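Local coordinates for membrane lipoprotein family protein (Aeropyrum pernix, PDB 4PEV) that binds adenosine between two lobes and probably serves as the solute-binding lipoprotein of an ABC transporter that imports nucleosides, at residues 99-112 with 125-138. Sequence-based numbering, arbitrary orientation.
Sequences MESVLDAASRSGEY and PLEKVAPRYPEQKY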
loop_
_atom_site.group_PDB
_atom_site.type_symbol
_atom_site.label_atom_id
_atom_site.label_comp_id
_atom_site.label_asym_id
_atom_site.label_seq_id
_atom_site.Cartn_x
_atom_site.Cartn_y
_atom_site.Cartn_z
HETATM N N MSE C 99 -8.210 20.379 -8.383
HETATM C CA MSE C 99 -8.976 19.173 -8.083
HETATM C C MSE C 99 -10.426 19.441 -7.865
HETATM O O MSE C 99 -11.266 18.719 -8.388
HETATM C CB MSE C 99 -8.418 18.496 -6.840
HETATM C CG MSE C 99 -7.082 17.822 -7.157
HETATM SE SE MSE C 99 -6.524 16.580 -5.725
HETATM C CE MSE C 99 -5.557 17.897 -4.620
ATOM N N GLU C 100 -10.735 20.489 -7.101
ATOM C CA GLU C 100 -12.129 20.790 -6.740
ATOM C C GLU C 100 -12.971 21.195 -7.948
ATOM O O GLU C 100 -14.116 20.752 -8.091
ATOM C CB GLU C 100 -12.212 21.888 -5.676
ATOM C CG GLU C 100 -13.589 21.984 -5.014
ATOM C CD GLU C 100 -13.805 23.279 -4.240
ATOM O OE1 GLU C 100 -14.984 23.604 -3.942
ATOM O OE2 GLU C 100 -12.804 23.968 -3.923
ATOM N N SER C 101 -12.402 22.045 -8.795
ATOM C CA SER C 101 -13.076 22.511 -9.995
ATOM C C SER C 101 -13.399 21.386 -10.963
ATOM O O SER C 101 -14.457 21.357 -11.591
ATOM C CB SER C 101 -12.206 23.513 -10.714
ATOM O OG SER C 101 -12.910 23.959 -11.850
ATOM N N VAL C 102 -12.452 20.471 -11.079
ATOM C CA VAL C 102 -12.559 19.297 -11.936
ATOM C C VAL C 102 -13.612 18.310 -11.411
ATOM O O VAL C 102 -14.381 17.691 -12.186
ATOM C CB VAL C 102 -11.146 18.654 -12.052
ATOM C CG1 VAL C 102 -11.190 17.152 -12.250
ATOM C CG2 VAL C 102 -10.381 19.329 -13.167
ATOM N N LEU C 103 -13.636 18.150 -10.092
ATOM C CA LEU C 103 -14.610 17.276 -9.453
ATOM C C LEU C 103 -16.012 17.869 -9.562
ATOM O O LEU C 103 -16.988 17.153 -9.765
ATOM C CB LEU C 103 -14.225 17.059 -7.995
ATOM C CG LEU C 103 -15.142 16.175 -7.152
ATOM C CD1 LEU C 103 -15.434 14.862 -7.853
ATOM C CD2 LEU C 103 -14.503 15.944 -5.804
ATOM N N ASP C 104 -16.087 19.190 -9.451
ATOM C CA ASP C 104 -17.348 19.930 -9.548
ATOM C C ASP C 104 -17.943 19.853 -10.961
ATOM O O ASP C 104 -19.134 19.621 -11.124
ATOM C CB ASP C 104 -17.119 21.395 -9.103
ATOM C CG ASP C 104 -18.415 22.153 -8.866
ATOM O OD1 ASP C 104 -18.920 22.776 -9.828
ATOM O OD2 ASP C 104 -18.925 22.141 -7.720
ATOM N N ALA C 105 -17.088 20.013 -11.969
ATOM C CA ALA C 105 -17.507 19.976 -13.372
ATOM C C ALA C 105 -17.956 18.599 -13.833
ATOM O O ALA C 105 -18.855 18.496 -14.655
ATOM C CB ALA C 105 -16.380 20.476 -14.271
ATOM N N ALA C 106 -17.320 17.549 -13.328
ATOM C CA ALA C 106 -17.723 16.193 -13.667
ATOM C C ALA C 106 -19.070 15.820 -13.041
ATOM O O ALA C 106 -19.851 15.059 -13.624
ATOM C CB ALA C 106 -16.644 15.212 -13.238
ATOM N N SER C 107 -19.329 16.340 -11.847
ATOM C CA SER C 107 -20.600 16.120 -11.177
ATOM C C SER C 107 -21.696 16.899 -11.913
ATOM O O SER C 107 -22.764 16.367 -12.237
ATOM C CB SER C 107 -20.503 16.594 -9.726
ATOM O OG SER C 107 -19.358 16.052 -9.082
ATOM N N ARG C 108 -21.393 18.164 -12.176
ATOM C CA ARG C 108 -22.182 19.049 -13.036
ATOM C C ARG C 108 -22.571 18.434 -14.398
ATOM O O ARG C 108 -23.620 18.760 -14.934
ATOM C CB ARG C 108 -21.359 20.333 -13.273
ATOM C CG ARG C 108 -22.077 21.478 -13.951
ATOM C CD ARG C 108 -23.005 22.183 -12.985
ATOM N NE ARG C 108 -24.129 22.819 -13.674
ATOM C CZ ARG C 108 -25.125 23.453 -13.056
ATOM N NH1 ARG C 108 -25.145 23.549 -11.721
ATOM N NH2 ARG C 108 -26.104 23.998 -13.773
ATOM N N SER C 109 -21.730 17.568 -14.962
ATOM C CA SER C 109 -21.930 17.079 -16.328
ATOM C C SER C 109 -23.058 16.055 -16.490
ATOM O O SER C 109 -23.510 15.786 -17.610
ATOM C CB SER C 109 -20.629 16.476 -16.866
ATOM O OG SER C 109 -20.346 15.205 -16.292
ATOM N N GLY C 110 -23.485 15.457 -15.389
ATOM C CA GLY C 110 -24.496 14.409 -15.437
ATOM C C GLY C 110 -24.159 13.173 -16.249
ATOM O O GLY C 110 -25.044 12.370 -16.500
ATOM N N GLU C 111 -22.891 12.996 -16.630
ATOM C CA GLU C 111 -22.475 11.899 -17.538
ATOM C C GLU C 111 -22.117 10.605 -16.815
ATOM O O GLU C 111 -22.046 9.542 -17.445
ATOM C CB GLU C 111 -21.229 12.270 -18.345
ATOM C CG GLU C 111 -21.240 13.564 -19.126
ATOM C CD GLU C 111 -19.927 13.755 -19.867
ATOM O OE1 GLU C 111 -19.633 12.911 -20.738
ATOM O OE2 GLU C 111 -19.180 14.726 -19.586
ATOM N N TYR C 112 -21.850 10.703 -15.515
ATOM C CA TYR C 112 -21.339 9.577 -14.750
ATOM C C TYR C 112 -22.289 9.128 -13.647
ATOM O O TYR C 112 -22.640 9.893 -12.754
ATOM C CB TYR C 112 -19.972 9.920 -14.156
ATOM C CG TYR C 112 -19.011 10.328 -15.211
ATOM C CD1 TYR C 112 -18.459 9.394 -16.061
ATOM C CD2 TYR C 112 -18.678 11.650 -15.385
ATOM C CE1 TYR C 112 -17.597 9.771 -17.072
ATOM C CE2 TYR C 112 -17.809 12.044 -16.374
ATOM C CZ TYR C 112 -17.272 11.100 -17.211
ATOM O OH TYR C 112 -16.408 11.498 -18.190
ATOM N N PRO C 125 -11.640 18.186 -1.142
ATOM C CA PRO C 125 -12.534 18.683 -2.175
ATOM C C PRO C 125 -13.906 18.025 -2.202
ATOM O O PRO C 125 -14.882 18.682 -2.549
ATOM C CB PRO C 125 -11.781 18.362 -3.468
ATOM C CG PRO C 125 -10.360 18.347 -3.077
ATOM C CD PRO C 125 -10.384 17.696 -1.736
ATOM N N LEU C 126 -13.976 16.744 -1.864
ATOM C CA LEU C 126 -15.251 16.010 -1.879
ATOM C C LEU C 126 -16.205 16.466 -0.774
ATOM O O LEU C 126 -17.403 16.586 -1.007
ATOM C CB LEU C 126 -15.012 14.503 -1.754
ATOM C CG LEU C 126 -16.266 13.642 -1.776
ATOM C CD1 LEU C 126 -16.919 13.669 -3.144
ATOM C CD2 LEU C 126 -15.910 12.217 -1.414
ATOM N N GLU C 127 -15.663 16.693 0.423
ATOM C CA GLU C 127 -16.435 17.204 1.569
ATOM C C GLU C 127 -17.235 18.453 1.176
ATOM O O GLU C 127 -18.345 18.660 1.648
ATOM C CB GLU C 127 -15.497 17.504 2.768
ATOM C CG GLU C 127 -15.124 16.272 3.613
ATOM C CD GLU C 127 -13.957 16.484 4.595
ATOM O OE1 GLU C 127 -13.632 15.520 5.319
ATOM O OE2 GLU C 127 -13.346 17.582 4.658
ATOM N N LYS C 128 -16.655 19.255 0.291
ATOM C CA LYS C 128 -17.272 20.461 -0.244
ATOM C C LYS C 128 -18.248 20.191 -1.390
ATOM O O LYS C 128 -19.327 20.791 -1.441
ATOM C CB LYS C 128 -16.175 21.401 -0.748
ATOM C CG LYS C 128 -15.211 21.830 0.344
ATOM C CD LYS C 128 -14.102 22.726 -0.185
ATOM C CE LYS C 128 -13.607 23.680 0.895
ATOM N NZ LYS C 128 -12.124 23.794 0.833
ATOM N N VAL C 129 -17.864 19.303 -2.311
ATOM C CA VAL C 129 -18.606 19.101 -3.560
ATOM C C VAL C 129 -19.839 18.195 -3.411
ATOM O O VAL C 129 -20.905 18.484 -3.984
ATOM C CB VAL C 129 -17.685 18.537 -4.662
ATOM C CG1 VAL C 129 -18.489 18.104 -5.880
ATOM C CG2 VAL C 129 -16.639 19.563 -5.065
ATOM N N ALA C 130 -19.679 17.106 -2.656
ATOM C CA ALA C 130 -20.720 16.109 -2.472
ATOM C C ALA C 130 -22.074 16.677 -2.067
ATOM O O ALA C 130 -23.086 16.264 -2.629
ATOM C CB ALA C 130 -20.277 15.066 -1.474
ATOM N N PRO C 131 -22.119 17.603 -1.084
ATOM C CA PRO C 131 -23.453 18.120 -0.724
ATOM C C PRO C 131 -24.127 18.987 -1.808
ATOM O O PRO C 131 -25.346 18.962 -1.898
ATOM C CB PRO C 131 -23.195 18.914 0.566
ATOM C CG PRO C 131 -21.753 19.272 0.507
ATOM C CD PRO C 131 -21.086 18.100 -0.157
ATOM N N ARG C 132 -23.358 19.719 -2.620
ATOM C CA ARG C 132 -23.911 20.409 -3.811
ATOM C C ARG C 132 -24.569 19.515 -4.888
ATOM O O ARG C 132 -25.366 20.010 -5.661
ATOM C CB ARG C 132 -22.837 21.211 -4.537
ATOM C CG ARG C 132 -22.160 22.287 -3.727
ATOM C CD ARG C 132 -21.312 23.136 -4.647
ATOM N NE ARG C 132 -19.991 23.369 -4.081
ATOM C CZ ARG C 132 -18.912 23.734 -4.781
ATOM N NH1 ARG C 132 -18.978 23.921 -6.097
ATOM N NH2 ARG C 132 -17.747 23.912 -4.158
ATOM N N TYR C 133 -24.208 18.237 -4.993
ATOM C CA TYR C 133 -24.811 17.346 -6.014
ATOM C C TYR C 133 -25.327 16.072 -5.371
ATOM O O TYR C 133 -24.766 15.004 -5.578
ATOM C CB TYR C 133 -23.796 16.989 -7.101
ATOM C CG TYR C 133 -23.166 18.187 -7.759
ATOM C CD1 TYR C 133 -23.767 18.795 -8.839
ATOM C CD2 TYR C 133 -21.969 18.700 -7.304
ATOM C CE1 TYR C 133 -23.204 19.892 -9.446
ATOM C CE2 TYR C 133 -21.390 19.797 -7.904
ATOM C CZ TYR C 133 -22.017 20.385 -8.977
ATOM O OH TYR C 133 -21.466 21.472 -9.590
ATOM N N PRO C 134 -26.407 16.173 -4.586
ATOM C CA PRO C 134 -26.752 15.043 -3.713
ATOM C C PRO C 134 -27.203 13.781 -4.462
ATOM O O PRO C 134 -27.246 12.700 -3.862
ATOM C CB PRO C 134 -27.890 15.595 -2.827
ATOM C CG PRO C 134 -28.008 17.048 -3.145
ATOM C CD PRO C 134 -27.378 17.274 -4.479
ATOM N N GLU C 135 -27.541 13.927 -5.742
ATOM C CA GLU C 135 -27.965 12.807 -6.572
ATOM C C GLU C 135 -26.812 12.205 -7.400
ATOM O O GLU C 135 -26.988 11.206 -8.092
ATOM C CB GLU C 135 -29.128 13.257 -7.464
ATOM C CG GLU C 135 -30.414 13.524 -6.678
ATOM C CD GLU C 135 -31.591 13.965 -7.558
ATOM O OE1 GLU C 135 -31.522 13.830 -8.809
ATOM O OE2 GLU C 135 -32.601 14.454 -6.994
ATOM N N GLN C 136 -25.634 12.813 -7.313
ATOM C CA GLN C 136 -24.414 12.248 -7.879
ATOM C C GLN C 136 -23.820 11.302 -6.858
ATOM O O GLN C 136 -23.551 11.734 -5.736
ATOM C CB GLN C 136 -23.391 13.358 -8.181
ATOM C CG GLN C 136 -22.057 12.890 -8.731
ATOM C CD GLN C 136 -22.233 12.078 -9.993
ATOM O OE1 GLN C 136 -22.789 12.569 -10.962
ATOM N NE2 GLN C 136 -21.784 10.825 -9.979
ATOM N N LYS C 137 -23.593 10.042 -7.256
ATOM C CA LYS C 137 -22.935 9.052 -6.395
ATOM C C LYS C 137 -21.423 9.088 -6.545
ATOM O O LYS C 137 -20.913 9.210 -7.655
ATOM C CB LYS C 137 -23.392 7.643 -6.718
ATOM C CG LYS C 137 -24.870 7.519 -6.981
ATOM C CD LYS C 137 -25.346 6.097 -6.734
ATOM C CE LYS C 137 -26.632 5.805 -7.493
ATOM N NZ LYS C 137 -26.399 5.783 -8.968
ATOM N N TYR C 138 -20.728 8.943 -5.411
ATOM C CA TYR C 138 -19.270 8.990 -5.329
ATOM C C TYR C 138 -18.739 7.792 -4.567
ATOM O O TYR C 138 -19.334 7.388 -3.579
ATOM C CB TYR C 138 -18.828 10.223 -4.564
ATOM C CG TYR C 138 -19.268 11.541 -5.152
ATOM C CD1 TYR C 138 -18.533 12.159 -6.146
ATOM C CD2 TYR C 138 -20.406 12.187 -4.689
ATOM C CE1 TYR C 138 -18.927 13.365 -6.673
ATOM C CE2 TYR C 138 -20.800 13.403 -5.198
ATOM C CZ TYR C 138 -20.060 13.980 -6.191
ATOM O OH TYR C 138 -20.448 15.184 -6.710
#
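Glu100 and Val129 interlock where helix 99-108 and the 125-132 part of helix 123-132 run side by side, their short axes 9.6 Å apart and 23° from parallel, as neighbouring helices do on one face of the parallel sheet in a periplasmic-binding-protein lobe. Knobs-into-holes packing is reciprocal: Val129 sits among Glu100, Leu103, Asp104 and Ser107, and Glu100 among Pro125, Lys128, Val129 and Arg132. The compact, rigid Pro125 ring, against Glu100 and Met99, suits the 5.0 Å approach of Glu100 CA and Pro125 CA. Leu103 spreads its branches, CD2 over the backbone of Leu126 and CD1 4.0 Å from Tyr138 CE1, with Leu117 of strand 114-118 beneath.

Toward solvent the chemistry turns ionic. The extended chain of Glu100, its CG anti to the backbone N (chi1 -165°), carries OE1 to the guanidinium edge of Arg132, 2.8 Å from NH2, in a salt bridge whose hydrogen bond is bent and weak. Asp104 meets the guanidinium obliquely, in a salt bridge modelled too short to be relied on; Asp104 OD1 takes a weak hydrogen bond from Tyr133 OH (2.9 Å).

Small Ser107 lets two tyrosines close in: Ser107 CB makes a CH-pi contact over the Tyr133 face, 3.7 Å from the ring centroid. Ser107 OG accepts from Tyr138 OH (2.8 Å) and donates to Leu103 O, using both its roles. Gln136 NE2, above the carbonyl plane, ties turn 133-136 to Tyr112 O (3.0 Å, N-H...O 151°); its bond to Lys137 O fixes the amide's rotation.

Arg132, beside both carboxylates, would be expected to favour their ionised forms, bordering a mainly apolar seam with a buried hydroxyl pair.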